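Cytolethal distending toxin subunit A (Haemophilus ducreyi, PDB 1SR4) probably forms with CdtC a lectin-like heterodimer required to deliver CdtB, in a toxin that causes host cell distension and G2/M arrest. Local coordinates at residues M64-A69 / T192-P197; R79-A84 / E122-G127; W83-I88 / T171-V176; Q140-L145 / V152-V157; C162-P167 / T177-D182. One frame throughout, in Å; residues are numbered along the deposited sequence.

Contact 1 of 5, residues M64-A69 / T192-P197; sequences MGQNGA and TWYLAP
Met-64 and Tyr-194 face each other as an antiparallel hydrogen-bonded pair. Tyr-194 N gives a short bond of 2.7 Å to Met-64 O, and Met-64 N returns a nearly straight one (176°) to Tyr-194 O. The Met-64 side chain leaves with CG anti to the backbone N (chi1 179°) and bends only at its last torsion. This puts SD in the plane of the Tyr-194 ring, at its edge, 3.9 Å from CD2: a Met-aromatic contact. Met-64 CB also rests on Ala-196 CB at 4.1 Å. At the far end of the same ring, Tyr-194 OH donates to Gln-66 OE1 over 2.7 Å, in the amide plane and on a lone pair. The amide stands almost upright to the ring, at 84°. Gln-66 NE2 lies close to Thr-192 OG1, but the angle is poor; both atoms bond instead to the carboxylate of Asp-190. A type I turn from Gly-65 to Gly-68 carries Gln-66 into place, and Asn-67 OD1 closes an Asx turn onto Ala-69 N. The Trp-193 ring brings CE3 to 3.5 Å from Gly-65 N. The contact is buried. It joins strand 62-65 to strand 189-196, far apart in the chain, within the beta-trefoil. Strand 152-156 bonds to Trp-193 beyond, and Arg-23 of the CdtC chain reaches Gln-66 O.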
# COMPACT_ATOMS: atom_id res chain seq x y z
N MET A 64 10.89 -10.55 3.98
CA MET A 64 10.67 -11.99 4.08
C MET A 64 10.88 -12.71 2.76
O MET A 64 10.33 -12.32 1.74
CB MET A 64 9.23 -12.25 4.58
CG MET A 64 8.87 -13.74 4.69
SD MET A 64 7.09 -14.07 4.97
CE MET A 64 6.79 -13.41 6.61
N GLY A 65 11.67 -13.78 2.79
CA GLY A 65 11.90 -14.55 1.58
C GLY A 65 10.71 -15.47 1.35
O GLY A 65 9.83 -15.59 2.21
N GLN A 66 10.69 -16.14 0.20
CA GLN A 66 9.56 -17.00 -0.14
C GLN A 66 9.43 -18.21 0.77
O GLN A 66 8.38 -18.88 0.79
CB GLN A 66 9.67 -17.43 -1.59
CG GLN A 66 9.60 -16.26 -2.55
CD GLN A 66 8.81 -16.61 -3.77
OE1 GLN A 66 7.59 -16.50 -3.78
NE2 GLN A 66 9.50 -17.06 -4.81
N ASN A 67 10.48 -18.47 1.54
CA ASN A 67 10.53 -19.60 2.46
C ASN A 67 10.22 -19.12 3.89
O ASN A 67 10.34 -19.89 4.85
CB ASN A 67 11.92 -20.26 2.41
CG ASN A 67 13.02 -19.32 2.85
OD1 ASN A 67 12.80 -18.12 3.05
ND2 ASN A 67 14.24 -19.85 2.99
N GLY A 68 9.82 -17.85 4.00
CA GLY A 68 9.47 -17.27 5.29
C GLY A 68 10.64 -16.72 6.10
O GLY A 68 10.44 -16.13 7.17
N ALA A 69 11.86 -16.92 5.60
CA ALA A 69 13.05 -16.46 6.30
C ALA A 69 13.12 -14.94 6.22
O ALA A 69 12.87 -14.35 5.16
CB ALA A 69 14.31 -17.10 5.69
N THR A 192 13.25 -13.14 -4.89
CA THR A 192 12.03 -12.41 -4.55
C THR A 192 11.83 -12.34 -3.04
O THR A 192 12.00 -13.32 -2.32
CB THR A 192 10.75 -13.00 -5.22
OG1 THR A 192 10.70 -14.41 -5.02
CG2 THR A 192 10.77 -12.76 -6.72
N TRP A 193 11.45 -11.15 -2.59
CA TRP A 193 11.21 -10.84 -1.19
C TRP A 193 9.85 -10.19 -1.01
O TRP A 193 9.34 -9.57 -1.94
CB TRP A 193 12.26 -9.83 -0.71
CG TRP A 193 13.66 -10.37 -0.68
CD1 TRP A 193 14.57 -10.40 -1.72
CD2 TRP A 193 14.30 -10.97 0.44
NE1 TRP A 193 15.74 -10.99 -1.29
CE2 TRP A 193 15.60 -11.35 0.03
CE3 TRP A 193 13.90 -11.24 1.76
CZ2 TRP A 193 16.51 -11.98 0.90
CZ3 TRP A 193 14.80 -11.86 2.62
CH2 TRP A 193 16.09 -12.22 2.18
N TYR A 194 9.27 -10.34 0.18
CA TYR A 194 7.99 -9.68 0.45
C TYR A 194 8.21 -8.59 1.49
O TYR A 194 9.02 -8.74 2.43
CB TYR A 194 6.94 -10.65 1.02
CG TYR A 194 6.89 -12.02 0.36
CD1 TYR A 194 6.76 -12.17 -1.02
CD2 TYR A 194 6.94 -13.18 1.15
CE1 TYR A 194 6.68 -13.47 -1.61
CE2 TYR A 194 6.87 -14.46 0.57
CZ TYR A 194 6.74 -14.60 -0.80
OH TYR A 194 6.66 -15.86 -1.35
N LEU A 195 7.49 -7.48 1.33
CA LEU A 195 7.55 -6.37 2.28
C LEU A 195 6.49 -6.83 3.28
O LEU A 195 5.30 -6.79 2.98
CB LEU A 195 7.17 -5.07 1.56
CG LEU A 195 8.18 -4.77 0.42
CD1 LEU A 195 7.73 -3.63 -0.46
CD2 LEU A 195 9.52 -4.46 1.05
N ALA A 196 6.94 -7.26 4.46
CA ALA A 196 6.03 -7.85 5.45
C ALA A 196 5.96 -7.16 6.81
O ALA A 196 6.79 -6.30 7.13
CB ALA A 196 6.45 -9.37 5.66
N PRO A 197 4.95 -7.52 7.63
CA PRO A 197 4.82 -6.90 8.95
C PRO A 197 6.04 -7.28 9.79
O PRO A 197 6.64 -8.33 9.58
CB PRO A 197 3.54 -7.52 9.53
CG PRO A 197 2.76 -7.97 8.29
CD PRO A 197 3.87 -8.50 7.40

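Contact 2 of 5, residues R79-A84 / E122-G127; sequences RNWLWA and EAYGNG
The Tyr-124 ring stands between two side chains of segment 79-84. Trp-81 CH2 meets its edge, 3.6 Å from Tyr-124 CD2. The two rings are tilted by 45°, with centroids 5.7 Å apart, so the pair is oblique. The indole has Tyr-124 O in its own plane, at the edge, 3.3 Å from Trp-81 CZ3. Gly-127 CA lies 3.7 Å from the same CZ3. Arg-79 NH2 comes 3.6 Å from Tyr-124 CD1, and Arg-79 CZ lies 28° off the ring normal. At 5.3 Å from CZ to the ring centroid this is long, at most a weak cation-pi attraction; the planes are 80° apart. Tyr-124 and Gly-127 end a type II' turn with backbone bonds both ways. The turn joins strands 120-124 and 127-131 of the lectin-like domain. Arg-79 and Trp-81 belong to the region inferred to mediate binding to target cells. Arg-79 NH1 stays 4.0 Å from Glu-122 OE2, beyond a salt bridge; a water links NH2 to OE2, weakly on the glutamate side. Glu-122 OE1 is held by Gln-140. The exposed guanidinium is thus held by a salt bridge to Asp-131 and by this water, and Glu-122 probably adds a longer-range attraction.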
# COMPACT_ATOMS: atom_id res chain seq x y z
N ARG A 79 29.42 -4.52 10.93
CA ARG A 79 30.11 -5.11 9.79
C ARG A 79 30.04 -6.63 9.65
O ARG A 79 30.69 -7.21 8.78
CB ARG A 79 31.57 -4.62 9.70
CG ARG A 79 31.65 -3.11 9.43
CD ARG A 79 33.03 -2.63 8.97
NE ARG A 79 33.36 -3.06 7.60
CZ ARG A 79 32.87 -2.50 6.49
NH1 ARG A 79 32.01 -1.49 6.55
NH2 ARG A 79 33.24 -2.97 5.31
N ASN A 80 29.23 -7.27 10.48
CA ASN A 80 29.07 -8.71 10.37
C ASN A 80 28.01 -8.98 9.30
O ASN A 80 27.17 -8.11 9.03
CB ASN A 80 28.63 -9.30 11.70
CG ASN A 80 29.80 -9.63 12.59
OD1 ASN A 80 30.54 -10.57 12.32
ND2 ASN A 80 29.97 -8.85 13.65
N TRP A 81 28.05 -10.17 8.72
CA TRP A 81 27.12 -10.55 7.68
C TRP A 81 25.69 -10.70 8.17
O TRP A 81 25.44 -11.09 9.31
CB TRP A 81 27.50 -11.91 7.05
CG TRP A 81 28.83 -12.01 6.37
CD1 TRP A 81 29.89 -12.78 6.77
CD2 TRP A 81 29.21 -11.39 5.14
NE1 TRP A 81 30.91 -12.68 5.85
CE2 TRP A 81 30.52 -11.84 4.84
CE3 TRP A 81 28.58 -10.50 4.25
CZ2 TRP A 81 31.21 -11.43 3.68
CZ3 TRP A 81 29.27 -10.10 3.11
CH2 TRP A 81 30.58 -10.57 2.84
N LEU A 82 24.76 -10.41 7.27
CA LEU A 82 23.34 -10.55 7.52
C LEU A 82 23.00 -11.93 6.98
O LEU A 82 23.66 -12.42 6.08
CB LEU A 82 22.56 -9.49 6.74
CG LEU A 82 22.04 -8.25 7.46
CD1 LEU A 82 23.03 -7.73 8.49
CD2 LEU A 82 21.69 -7.20 6.42
N TRP A 83 21.95 -12.53 7.53
CA TRP A 83 21.47 -13.84 7.12
C TRP A 83 19.94 -13.73 7.07
O TRP A 83 19.39 -12.65 7.26
CB TRP A 83 21.84 -14.88 8.19
CG TRP A 83 23.33 -15.04 8.34
CD1 TRP A 83 24.17 -14.27 9.08
CD2 TRP A 83 24.15 -15.98 7.64
NE1 TRP A 83 25.48 -14.67 8.88
CE2 TRP A 83 25.49 -15.72 8.00
CE3 TRP A 83 23.88 -17.02 6.74
CZ2 TRP A 83 26.57 -16.46 7.49
CZ3 TRP A 83 24.95 -17.76 6.23
CH2 TRP A 83 26.28 -17.47 6.60
N ALA A 84 19.27 -14.84 6.80
CA ALA A 84 17.82 -14.85 6.80
C ALA A 84 17.33 -16.08 7.57
O ALA A 84 17.59 -17.23 7.18
CB ALA A 84 17.28 -14.86 5.39
N GLU A 122 23.96 -2.84 4.41
CA GLU A 122 24.98 -2.34 3.47
C GLU A 122 25.52 -3.44 2.56
O GLU A 122 25.89 -4.52 3.02
CB GLU A 122 26.14 -1.73 4.26
CG GLU A 122 27.15 -1.01 3.38
CD GLU A 122 28.24 -0.31 4.17
OE1 GLU A 122 27.93 0.31 5.22
OE2 GLU A 122 29.41 -0.36 3.72
N ALA A 123 25.57 -3.18 1.25
CA ALA A 123 26.10 -4.16 0.31
C ALA A 123 27.61 -4.18 0.52
O ALA A 123 28.25 -3.12 0.54
CB ALA A 123 25.78 -3.75 -1.13
N TYR A 124 28.17 -5.37 0.66
CA TYR A 124 29.60 -5.54 0.87
C TYR A 124 30.06 -6.89 0.32
O TYR A 124 29.48 -7.93 0.66
CB TYR A 124 29.94 -5.45 2.36
CG TYR A 124 31.38 -5.83 2.63
CD1 TYR A 124 32.41 -4.93 2.37
CD2 TYR A 124 31.71 -7.12 3.04
CE1 TYR A 124 33.74 -5.31 2.50
CE2 TYR A 124 33.03 -7.52 3.17
CZ TYR A 124 34.05 -6.60 2.89
OH TYR A 124 35.36 -6.99 2.99
N GLY A 125 31.10 -6.87 -0.52
CA GLY A 125 31.59 -8.11 -1.10
C GLY A 125 30.44 -8.83 -1.80
O GLY A 125 29.72 -8.21 -2.60
N ASN A 126 30.26 -10.12 -1.53
CA ASN A 126 29.18 -10.88 -2.15
C ASN A 126 27.97 -11.06 -1.24
O ASN A 126 27.26 -12.06 -1.37
CB ASN A 126 29.66 -12.27 -2.57
CG ASN A 126 30.74 -12.22 -3.63
OD1 ASN A 126 30.77 -11.31 -4.46
ND2 ASN A 126 31.62 -13.20 -3.61
N GLY A 127 27.72 -10.12 -0.33
CA GLY A 127 26.58 -10.25 0.56
C GLY A 127 26.15 -8.93 1.17
O GLY A 127 26.38 -7.87 0.61
O HOH W 1 32.57 -1.11 3.02

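Contact 3 of 5, residues W83-I88 / T171-V176; sequences WAYPNI and TFYSTV
Tyr-173 takes the crowded rotamer, with CG between the backbone N and the carbonyl carbon (chi1 55°). This holds its ring alongside those of Trp-83 and Tyr-85, all three pointing the same way as an aromatic cluster. Trp-83 and Tyr-85 both have CG anti to the carbonyl carbon. Trp-83 CE3 comes 3.6 Å from Tyr-173 CD1, with the six-membered ring tilted 69° to the tyrosine. On the other flank, Tyr-173 CB sits over the centre of the Tyr-85 ring, 3.8 Å from its centroid, a CH-pi contact. Phe-172 CB touches the same ring at CE1, but the phenyl group then leads away. Within the beta-trefoil, a single antiparallel bridge lays the loop before strand 176-179 along strand 82-86. Ser-174 N donates to Ala-84 O over 2.9 Å; the return bond from Ala-84 N is weak. Residues 83 to 85 fall in the region inferred to mediate binding to target cells. Val-176 CG2 lies 4.0 Å from Ala-84 CB, with CG1 anti to the backbone N. Thr-171 CG2 covers one face of the Tyr-173 ring, 3.2 Å above its plane. Ser-174 OG, beside its backbone N (chi1 -78°), bonds to Asn-166 O.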
# COMPACT_ATOMS: atom_id res chain seq x y z
N TRP A 83 21.95 -12.53 7.53
CA TRP A 83 21.47 -13.84 7.12
C TRP A 83 19.94 -13.73 7.07
O TRP A 83 19.39 -12.65 7.26
CB TRP A 83 21.84 -14.88 8.19
CG TRP A 83 23.33 -15.04 8.34
CD1 TRP A 83 24.17 -14.27 9.08
CD2 TRP A 83 24.15 -15.98 7.64
NE1 TRP A 83 25.48 -14.67 8.88
CE2 TRP A 83 25.49 -15.72 8.00
CE3 TRP A 83 23.88 -17.02 6.74
CZ2 TRP A 83 26.57 -16.46 7.49
CZ3 TRP A 83 24.95 -17.76 6.23
CH2 TRP A 83 26.28 -17.47 6.60
N ALA A 84 19.27 -14.84 6.80
CA ALA A 84 17.82 -14.85 6.80
C ALA A 84 17.33 -16.08 7.57
O ALA A 84 17.59 -17.23 7.18
CB ALA A 84 17.28 -14.86 5.39
N TYR A 85 16.64 -15.82 8.68
CA TYR A 85 16.07 -16.85 9.55
C TYR A 85 14.58 -16.63 9.68
O TYR A 85 14.13 -15.49 9.78
CB TYR A 85 16.61 -16.74 10.99
CG TYR A 85 18.00 -17.24 11.27
CD1 TYR A 85 18.19 -18.40 12.04
CD2 TYR A 85 19.12 -16.52 10.87
CE1 TYR A 85 19.47 -18.81 12.41
CE2 TYR A 85 20.40 -16.92 11.23
CZ TYR A 85 20.56 -18.06 12.00
OH TYR A 85 21.83 -18.43 12.37
N PRO A 86 13.79 -17.71 9.64
CA PRO A 86 12.35 -17.49 9.80
C PRO A 86 12.12 -17.20 11.29
O PRO A 86 12.94 -17.56 12.15
CB PRO A 86 11.74 -18.83 9.38
CG PRO A 86 12.81 -19.82 9.75
CD PRO A 86 14.08 -19.12 9.30
N ASN A 87 11.01 -16.54 11.60
CA ASN A 87 10.69 -16.24 12.99
C ASN A 87 10.73 -17.51 13.87
O ASN A 87 11.26 -17.51 14.99
CB ASN A 87 9.28 -15.65 13.11
CG ASN A 87 8.80 -15.62 14.56
OD1 ASN A 87 9.31 -14.85 15.36
ND2 ASN A 87 7.82 -16.48 14.90
N ILE A 88 10.19 -18.61 13.34
CA ILE A 88 10.10 -19.83 14.14
C ILE A 88 11.45 -20.37 14.59
O ILE A 88 11.50 -21.08 15.58
CB ILE A 88 9.28 -20.92 13.40
CG1 ILE A 88 8.86 -22.02 14.37
CG2 ILE A 88 10.08 -21.50 12.24
CD1 ILE A 88 7.88 -21.59 15.39
N THR A 171 19.70 -26.17 7.02
CA THR A 171 19.89 -25.56 8.32
C THR A 171 18.81 -24.52 8.59
O THR A 171 17.89 -24.37 7.80
CB THR A 171 21.28 -24.93 8.44
OG1 THR A 171 21.53 -24.64 9.83
CG2 THR A 171 21.35 -23.65 7.62
N PHE A 172 18.92 -23.83 9.72
CA PHE A 172 17.95 -22.82 10.17
C PHE A 172 17.80 -21.59 9.29
O PHE A 172 16.80 -20.89 9.37
CB PHE A 172 18.35 -22.26 11.55
CG PHE A 172 18.70 -23.29 12.56
CD1 PHE A 172 17.73 -24.13 13.09
CD2 PHE A 172 20.01 -23.42 13.00
CE1 PHE A 172 18.07 -25.08 14.06
CE2 PHE A 172 20.36 -24.36 13.96
CZ PHE A 172 19.38 -25.19 14.48
N TYR A 173 18.82 -21.33 8.48
CA TYR A 173 18.84 -20.13 7.68
C TYR A 173 19.14 -20.28 6.22
O TYR A 173 19.67 -21.30 5.75
CB TYR A 173 19.92 -19.23 8.26
CG TYR A 173 21.25 -19.96 8.32
CD1 TYR A 173 22.08 -20.06 7.19
CD2 TYR A 173 21.67 -20.60 9.49
CE1 TYR A 173 23.29 -20.78 7.24
CE2 TYR A 173 22.87 -21.32 9.55
CZ TYR A 173 23.67 -21.40 8.42
OH TYR A 173 24.87 -22.09 8.51
N SER A 174 18.82 -19.19 5.51
CA SER A 174 19.12 -19.08 4.10
C SER A 174 20.36 -18.20 4.08
O SER A 174 20.51 -17.29 4.91
CB SER A 174 17.98 -18.38 3.35
OG SER A 174 16.90 -19.28 3.12
N THR A 175 21.28 -18.49 3.17
CA THR A 175 22.51 -17.71 3.02
C THR A 175 22.16 -16.58 2.08
O THR A 175 21.56 -16.81 1.03
CB THR A 175 23.62 -18.60 2.42
OG1 THR A 175 23.77 -19.76 3.25
CG2 THR A 175 24.96 -17.85 2.34
N VAL A 176 22.53 -15.37 2.45
CA VAL A 176 22.21 -14.18 1.66
C VAL A 176 23.41 -13.66 0.88
O VAL A 176 24.44 -13.34 1.46
CB VAL A 176 21.66 -13.07 2.58
CG1 VAL A 176 21.25 -11.86 1.76
CG2 VAL A 176 20.46 -13.62 3.38

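Contact 4 of 5, residues Q140-L145 / V152-V157; sequences QEFELL and VVIKSV
Strands 142-145 and 152-156 form an antiparallel beta hairpin of the ricin-type beta-trefoil, with N-to-C directions 156° apart. One face carries Phe-142, Leu-144, Ile-154 and Ser-156. Here Leu-144 and Ile-154 lie side by side and point the same way, CG to CG1 at 4.2 Å. Phe-142 crosses Ile-154 obliquely; its CD1 lies 3.8 Å from CG2, which is anti to the backbone N. Leu-144 crosses Val-152 obliquely, CD2 to CG2 at 4.1 Å. Trp-193 and Leu-195 of strand 189-196 pack on this layer. The other face carries Glu-143, Lys-155, Leu-145 and Val-153. Glu-143 and Lys-155 both run out extended, yet OE1 and NZ stay 4.8 Å apart. Leu-145 and Val-153 meet Ile-155 of the CdtC chain. Glu-143 and Lys-155 exchange backbone bonds, as do Leu-145 and Val-153. Leu-145 N donates to Val-153 O over 2.8 Å in the carbonyl plane; Val-153 N approaches Leu-145 O from 26° above its plane. At the open end Val-157 N reaches Glu-141 O. A water donates to that same oxygen at 2.8 Å and bonds Ser-156 OG, itself bonded to Gln-159 N; the water lies over the rim of one Phe-142 face.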
# COMPACT_ATOMS: atom_id res chain seq x y z
N GLN A 140 24.59 1.64 0.96
CA GLN A 140 23.46 1.44 1.87
C GLN A 140 22.13 1.81 1.19
O GLN A 140 21.07 1.79 1.84
CB GLN A 140 23.65 2.27 3.15
CG GLN A 140 24.79 1.77 4.02
CD GLN A 140 24.98 2.57 5.28
OE1 GLN A 140 24.25 3.54 5.55
NE2 GLN A 140 25.94 2.17 6.09
N GLU A 141 22.19 2.11 -0.10
CA GLU A 141 20.99 2.46 -0.86
C GLU A 141 20.60 1.31 -1.77
O GLU A 141 21.45 0.70 -2.42
CB GLU A 141 21.23 3.71 -1.69
CG GLU A 141 21.33 5.01 -0.88
CD GLU A 141 21.16 6.24 -1.75
OE1 GLU A 141 20.01 6.66 -1.98
OE2 GLU A 141 22.18 6.77 -2.23
N PHE A 142 19.30 1.01 -1.81
CA PHE A 142 18.78 -0.08 -2.61
C PHE A 142 17.57 0.33 -3.45
O PHE A 142 16.76 1.16 -3.05
CB PHE A 142 18.37 -1.25 -1.69
CG PHE A 142 19.51 -1.85 -0.92
CD1 PHE A 142 20.22 -2.94 -1.42
CD2 PHE A 142 19.91 -1.29 0.29
CE1 PHE A 142 21.31 -3.46 -0.73
CE2 PHE A 142 21.01 -1.81 0.98
CZ PHE A 142 21.71 -2.90 0.46
N GLU A 143 17.48 -0.25 -4.64
CA GLU A 143 16.35 -0.01 -5.52
C GLU A 143 15.50 -1.27 -5.44
O GLU A 143 16.00 -2.37 -5.65
CB GLU A 143 16.81 0.21 -6.97
CG GLU A 143 15.61 0.32 -7.94
CD GLU A 143 15.97 0.77 -9.36
OE1 GLU A 143 16.88 0.18 -9.98
OE2 GLU A 143 15.32 1.72 -9.85
N LEU A 144 14.22 -1.13 -5.11
CA LEU A 144 13.37 -2.32 -5.06
C LEU A 144 12.57 -2.32 -6.35
O LEU A 144 11.89 -1.35 -6.68
CB LEU A 144 12.44 -2.29 -3.84
CG LEU A 144 13.07 -2.79 -2.53
CD1 LEU A 144 14.31 -1.97 -2.20
CD2 LEU A 144 12.04 -2.72 -1.41
N LEU A 145 12.69 -3.42 -7.08
CA LEU A 145 12.03 -3.59 -8.36
C LEU A 145 10.79 -4.47 -8.19
O LEU A 145 10.88 -5.64 -7.83
CB LEU A 145 13.00 -4.26 -9.34
CG LEU A 145 14.47 -3.81 -9.33
CD1 LEU A 145 15.31 -4.79 -10.16
CD2 LEU A 145 14.61 -2.41 -9.87
N VAL A 152 8.96 -8.09 -4.47
CA VAL A 152 10.00 -7.19 -4.98
C VAL A 152 11.36 -7.88 -5.05
O VAL A 152 11.61 -8.88 -4.38
CB VAL A 152 10.19 -5.92 -4.09
CG1 VAL A 152 8.92 -5.07 -4.06
CG2 VAL A 152 10.60 -6.32 -2.66
N VAL A 153 12.23 -7.34 -5.90
CA VAL A 153 13.59 -7.83 -6.00
C VAL A 153 14.40 -6.65 -5.44
O VAL A 153 14.08 -5.49 -5.73
CB VAL A 153 13.97 -8.17 -7.46
CG1 VAL A 153 15.49 -8.23 -7.65
CG2 VAL A 153 13.39 -9.53 -7.78
N ILE A 154 15.38 -6.94 -4.59
CA ILE A 154 16.18 -5.88 -3.96
C ILE A 154 17.53 -5.74 -4.64
O ILE A 154 18.38 -6.64 -4.59
CB ILE A 154 16.39 -6.20 -2.48
CG1 ILE A 154 15.03 -6.42 -1.80
CG2 ILE A 154 17.15 -5.07 -1.83
CD1 ILE A 154 15.12 -6.90 -0.35
N LYS A 155 17.74 -4.59 -5.28
CA LYS A 155 18.97 -4.36 -6.02
C LYS A 155 19.92 -3.37 -5.35
O LYS A 155 19.55 -2.23 -5.04
CB LYS A 155 18.62 -3.85 -7.42
CG LYS A 155 19.78 -3.78 -8.40
CD LYS A 155 19.27 -3.32 -9.75
CE LYS A 155 20.33 -3.44 -10.84
NZ LYS A 155 19.82 -2.88 -12.13
N SER A 156 21.15 -3.83 -5.10
CA SER A 156 22.17 -2.96 -4.52
C SER A 156 22.49 -1.93 -5.60
O SER A 156 22.83 -2.28 -6.74
CB SER A 156 23.44 -3.76 -4.20
OG SER A 156 24.53 -2.87 -3.99
N VAL A 157 22.39 -0.65 -5.26
CA VAL A 157 22.69 0.37 -6.25
C VAL A 157 24.20 0.49 -6.47
O VAL A 157 24.66 0.67 -7.60
CB VAL A 157 22.13 1.74 -5.83
CG1 VAL A 157 22.61 2.81 -6.81
CG2 VAL A 157 20.60 1.68 -5.80
O HOH W 2 23.68 -0.99 -2.11

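Contact 5 of 5, residues C162-P167 / T177-D182; sequences CVTYNP and TLSVCD
A disulfide ties the end of this beta hairpin, made of strands 162-165 and 177-179 of the lectin-like trefoil. The tight part is the backbone ladder and the covalent link. Thr-164 and Thr-177 exchange two bonds. Thr-164 N is almost straight (177°) to Thr-177 O at 2.7 Å, though it comes in from above the carbonyl plane. Cys-162 and Ser-179 form the second hydrogen-bonded pair. Between them Val-163 and Leu-178 share one face, and Ile-154 packs on Val-163. Their side chains cross obliquely, Val-163 CG2 to Leu-178 CD2 at 3.9 Å. Cys-162 O takes two donors, Ser-179 N in its plane and Thr-164 OG1 from 48° above it. Three partners hold Thr-164 OG1: it gives to Cys-162 O, receives from Ser-179 OG over 2.7 Å, and bonds Gln-191. Ser-179 reaches it from the crowded rotamer, and Arg-189 bonds Ser-179 OG. The looser side is Val-180 and Asp-182, either side of the linked Cys-181 in the chain. Val-180 is exposed and points away from the other strand. Asp-182 is exposed too; its carboxylate forms a salt bridge with Arg-189. Cys-181 is the centre of an inverse gamma turn. Both cysteines hold SG anti to their carbonyl carbon, and Cys-162 SG joins Cys-181 SG at 2.0 Å with a chi3 of 94°.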
# COMPACT_ATOMS: atom_id res chain seq x y z
N CYS A 162 21.60 -8.09 -7.23
CA CYS A 162 20.43 -8.33 -6.40
C CYS A 162 20.63 -9.29 -5.24
O CYS A 162 21.43 -10.22 -5.30
CB CYS A 162 19.28 -8.81 -7.31
SG CYS A 162 18.64 -7.43 -8.30
N VAL A 163 19.89 -9.04 -4.16
CA VAL A 163 19.95 -9.85 -2.95
C VAL A 163 19.34 -11.22 -3.26
O VAL A 163 18.16 -11.34 -3.60
CB VAL A 163 19.19 -9.15 -1.81
CG1 VAL A 163 19.28 -9.96 -0.52
CG2 VAL A 163 19.77 -7.74 -1.62
N THR A 164 20.18 -12.24 -3.13
CA THR A 164 19.84 -13.62 -3.47
C THR A 164 19.91 -14.54 -2.25
O THR A 164 20.73 -14.31 -1.35
CB THR A 164 20.85 -14.12 -4.53
OG1 THR A 164 20.91 -13.16 -5.59
CG2 THR A 164 20.46 -15.49 -5.09
N TYR A 165 19.08 -15.58 -2.23
CA TYR A 165 19.10 -16.52 -1.11
C TYR A 165 18.61 -17.88 -1.56
O TYR A 165 17.99 -18.00 -2.61
CB TYR A 165 18.21 -16.01 0.04
CG TYR A 165 16.75 -15.92 -0.35
CD1 TYR A 165 15.86 -16.97 -0.07
CD2 TYR A 165 16.27 -14.80 -1.03
CE1 TYR A 165 14.52 -16.89 -0.46
CE2 TYR A 165 14.94 -14.71 -1.43
CZ TYR A 165 14.07 -15.75 -1.15
OH TYR A 165 12.76 -15.66 -1.59
N ASN A 166 18.89 -18.91 -0.75
CA ASN A 166 18.44 -20.25 -1.07
C ASN A 166 17.19 -20.56 -0.25
O ASN A 166 17.26 -20.66 0.97
CB ASN A 166 19.53 -21.28 -0.73
CG ASN A 166 20.05 -21.12 0.70
OD1 ASN A 166 20.47 -20.03 1.12
ND2 ASN A 166 20.03 -22.22 1.46
N PRO A 167 16.03 -20.70 -0.90
CA PRO A 167 14.78 -21.00 -0.21
C PRO A 167 14.95 -22.31 0.58
O PRO A 167 14.61 -22.38 1.76
CB PRO A 167 13.79 -21.17 -1.36
CG PRO A 167 14.27 -20.17 -2.36
CD PRO A 167 15.79 -20.36 -2.32
N THR A 177 23.27 -13.56 -0.44
CA THR A 177 24.38 -13.10 -1.27
C THR A 177 23.89 -12.06 -2.25
O THR A 177 22.70 -11.72 -2.27
CB THR A 177 24.96 -14.28 -2.08
OG1 THR A 177 23.93 -14.87 -2.88
CG2 THR A 177 25.52 -15.38 -1.16
N LEU A 178 24.81 -11.57 -3.07
CA LEU A 178 24.49 -10.61 -4.12
C LEU A 178 24.92 -11.26 -5.43
O LEU A 178 26.02 -11.79 -5.54
CB LEU A 178 25.27 -9.31 -3.92
CG LEU A 178 24.81 -8.44 -2.75
CD1 LEU A 178 25.73 -7.23 -2.62
CD2 LEU A 178 23.37 -8.01 -3.02
N SER A 179 24.04 -11.26 -6.43
CA SER A 179 24.40 -11.84 -7.73
C SER A 179 23.61 -11.16 -8.84
O SER A 179 22.78 -10.29 -8.59
CB SER A 179 24.17 -13.36 -7.74
OG SER A 179 22.81 -13.67 -7.50
N VAL A 180 23.87 -11.56 -10.08
CA VAL A 180 23.21 -10.93 -11.21
C VAL A 180 21.69 -10.96 -11.04
O VAL A 180 21.11 -11.96 -10.63
CB VAL A 180 23.62 -11.62 -12.55
CG1 VAL A 180 23.20 -13.09 -12.55
CG2 VAL A 180 23.02 -10.89 -13.73
N CYS A 181 21.05 -9.83 -11.34
CA CYS A 181 19.60 -9.72 -11.21
C CYS A 181 18.83 -10.41 -12.32
O CYS A 181 18.53 -9.79 -13.32
CB CYS A 181 19.18 -8.25 -11.19
SG CYS A 181 19.94 -7.26 -9.86
N ASP A 182 18.51 -11.69 -12.17
CA ASP A 182 17.75 -12.35 -13.21
C ASP A 182 16.34 -12.69 -12.74
O ASP A 182 15.52 -13.20 -13.51
CB ASP A 182 18.46 -13.60 -13.71
CG ASP A 182 18.94 -14.50 -12.59
OD1 ASP A 182 18.35 -14.46 -11.48
OD2 ASP A 182 19.90 -15.26 -12.83

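How the contacts relate
From the N terminus, contact 1 opens first and closes last, tying an early strand to a late one; the other four fall within its span. Contacts 2 and 3 both start from strand 82-86 and share Trp-83 and Ala-84. They bind that strand to the 122-127 turn and to the 171-176 loop. Contacts 4 and 5 are successive hairpins. Contact 4 lies wholly inside the longer loop that contact 3 shuts. Contact 5 crosses contact 3, because 171-176 lies between its strands. The edge of strand 152-156 turned away from 142-146 meets both Trp-193 and Val-163. Tyr-165 OH of contact 5 bonds to contact 1, and Asn-126 O of contact 2 to Leu-178 N.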